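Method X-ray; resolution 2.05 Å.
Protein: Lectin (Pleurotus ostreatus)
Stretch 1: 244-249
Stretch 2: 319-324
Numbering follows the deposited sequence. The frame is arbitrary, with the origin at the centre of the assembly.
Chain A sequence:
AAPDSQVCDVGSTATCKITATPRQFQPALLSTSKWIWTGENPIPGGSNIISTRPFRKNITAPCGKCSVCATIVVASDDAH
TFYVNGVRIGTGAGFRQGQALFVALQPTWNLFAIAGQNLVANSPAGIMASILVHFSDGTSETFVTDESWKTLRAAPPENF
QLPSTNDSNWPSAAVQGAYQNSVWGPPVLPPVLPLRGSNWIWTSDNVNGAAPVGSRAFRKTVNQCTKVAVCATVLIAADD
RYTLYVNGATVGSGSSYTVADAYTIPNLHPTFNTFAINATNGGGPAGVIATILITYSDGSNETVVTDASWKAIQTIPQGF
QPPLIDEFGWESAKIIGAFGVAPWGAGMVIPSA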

# COMPACT_ATOMS: atom_id res chain seq x y z
N LEU A 244 -5.27 -10.36 -19.08
CA LEU A 244 -4.53 -10.07 -17.86
C LEU A 244 -4.16 -8.60 -17.83
O LEU A 244 -3.68 -8.06 -18.84
N TYR A 245 -4.35 -7.97 -16.67
CA TYR A 245 -4.02 -6.57 -16.42
C TYR A 245 -3.14 -6.45 -15.18
O TYR A 245 -3.27 -7.23 -14.23
N VAL A 246 -2.27 -5.44 -15.17
CA VAL A 246 -1.52 -5.07 -13.96
C VAL A 246 -1.64 -3.56 -13.79
O VAL A 246 -1.34 -2.80 -14.71
N ASN A 247 -2.12 -3.15 -12.61
CA ASN A 247 -2.39 -1.74 -12.32
C ASN A 247 -3.21 -1.07 -13.42
O ASN A 247 -2.98 0.08 -13.80
N GLY A 248 -4.18 -1.82 -13.96
CA GLY A 248 -5.08 -1.30 -14.97
C GLY A 248 -4.55 -1.33 -16.39
O GLY A 248 -5.33 -1.07 -17.33
N ALA A 249 -3.28 -1.64 -16.60
CA ALA A 249 -2.72 -1.69 -17.94
C ALA A 249 -2.81 -3.11 -18.49
O ALA A 249 -2.57 -4.08 -17.76
N GLY A 319 -14.42 -0.82 -15.10
CA GLY A 319 -13.29 -0.50 -14.25
C GLY A 319 -12.86 -1.61 -13.31
O GLY A 319 -12.17 -1.33 -12.32
N PHE A 320 -13.23 -2.86 -13.58
CA PHE A 320 -12.83 -3.97 -12.73
C PHE A 320 -11.32 -4.10 -12.59
O PHE A 320 -10.85 -4.71 -11.62
N GLN A 321 -10.55 -3.57 -13.55
CA GLN A 321 -9.10 -3.73 -13.54
C GLN A 321 -8.29 -2.60 -12.88
O GLN A 321 -7.10 -2.81 -12.63
N PRO A 322 -8.84 -1.41 -12.62
CA PRO A 322 -8.08 -0.39 -11.89
C PRO A 322 -7.68 -0.84 -10.50
O PRO A 322 -8.40 -1.61 -9.84
N PRO A 323 -6.57 -0.31 -9.99
CA PRO A 323 -6.00 -0.83 -8.73
C PRO A 323 -6.81 -0.52 -7.48
O PRO A 323 -6.85 -1.37 -6.58
N LEU A 324 -7.44 0.65 -7.38
CA LEU A 324 -8.03 1.08 -6.11
C LEU A 324 -9.55 1.02 -6.09
O LEU A 324 -10.20 1.82 -5.41

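Packing of a strand end and its β turn (244–249) against an irregular segment (319–324) of the same lectin chain, with 276 Å² buried. Along the strand the side chains alternate: Y245 points toward the second stretch, while L244 (chi1 t, chi2 p) and V246 (chi1 p, 64°) point away and make no contact with it. Y245 adopts the m rotamer (chi1 −54°, chi2 81°), which lays its ring alongside Q321 and F320. Over one face sits Q321 CB, 3.8 Å from Y245 CG and 4.1 Å from the ring centroid, 24° off the normal, a CH–π contact. F320 starts sideways from its CA, but chi1 p (72°) with chi2 −81° brings its end nearer, so that F320 CZ lies 3.6 Å from Y245 CE1. The two rings form an offset edge-to-face pair, the edge of F320 toward the face of Y245, with planes at 90° and centroids 5.5 Å apart. Q321 points toward the strand and is p, m, 50° in chi1 to chi3; its CB lies closest, with Q321 CG and NE2 3.9 Å from Y245 CD2 and CE2, respectively. A type I′ turn from V246 to A249, closed by V246 N to A249 O and A249 N to V246 O (both 2.9 Å), sets N247 and G248 beside the prolines. N247 (chi1 m, −60°) points away, its amide hydrogen-bonded elsewhere in the structure; its backbone C lies 4.0 Å from P323 CD. P323, puckered C-gamma endo, points toward the turn, whereas P322, C-gamma exo, points away. G248 lacks a side chain, and a CB at its backbone angles would jam against the preceding carbonyl. No direct hydrogen bond joins the stretches; water 1 bridges them, accepting from G248 N (3.0 Å) and donating to Q321 O (2.8 Å).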

# COMPACT_ATOMS: atom_id res chain seq x y z
CB LEU A 244 -3.26 -10.92 -17.79
CG LEU A 244 -2.28 -10.58 -16.67
CD1 LEU A 244 -2.88 -10.96 -15.30
CD2 LEU A 244 -0.96 -11.30 -16.91
CB TYR A 245 -5.28 -5.71 -16.21
CG TYR A 245 -6.30 -5.82 -17.32
CD1 TYR A 245 -7.18 -6.90 -17.38
CD2 TYR A 245 -6.39 -4.84 -18.31
CE1 TYR A 245 -8.12 -7.00 -18.39
CE2 TYR A 245 -7.32 -4.93 -19.32
CZ TYR A 245 -8.18 -6.02 -19.37
OH TYR A 245 -9.11 -6.12 -20.38
CB VAL A 246 -0.05 -5.53 -14.01
CG1 VAL A 246 0.72 -4.84 -15.11
CG2 VAL A 246 0.63 -5.26 -12.67
CB ASN A 247 -1.09 -0.98 -12.07
CG ASN A 247 -0.32 -1.57 -10.91
OD1 ASN A 247 -0.92 -1.98 -9.92
ND2 ASN A 247 1.01 -1.64 -11.03
CB ALA A 249 -1.26 -1.22 -17.94
CB PHE A 320 -13.39 -5.29 -13.28
CG PHE A 320 -12.69 -5.76 -14.53
CD1 PHE A 320 -13.03 -5.23 -15.76
CD2 PHE A 320 -11.66 -6.68 -14.46
CE1 PHE A 320 -12.38 -5.63 -16.91
CE2 PHE A 320 -10.99 -7.09 -15.61
CZ PHE A 320 -11.35 -6.56 -16.84
CB GLN A 321 -8.59 -3.95 -14.98
CG GLN A 321 -8.58 -2.72 -15.91
CD GLN A 321 -9.91 -2.48 -16.61
OE1 GLN A 321 -10.97 -2.44 -15.98
NE2 GLN A 321 -9.86 -2.30 -17.92
CB PRO A 322 -9.05 0.80 -11.84
CG PRO A 322 -9.60 0.81 -13.19
CD PRO A 322 -9.73 -0.70 -13.57
CB PRO A 323 -4.62 -0.18 -8.67
CG PRO A 323 -4.70 1.01 -9.60
CD PRO A 323 -5.63 0.59 -10.69
CB LEU A 324 -7.58 2.50 -5.76
CG LEU A 324 -6.11 2.73 -5.43
CD1 LEU A 324 -5.93 4.12 -4.84
CD2 LEU A 324 -5.59 1.67 -4.47
O HOH W 1 -4.91 -4.46 -12.86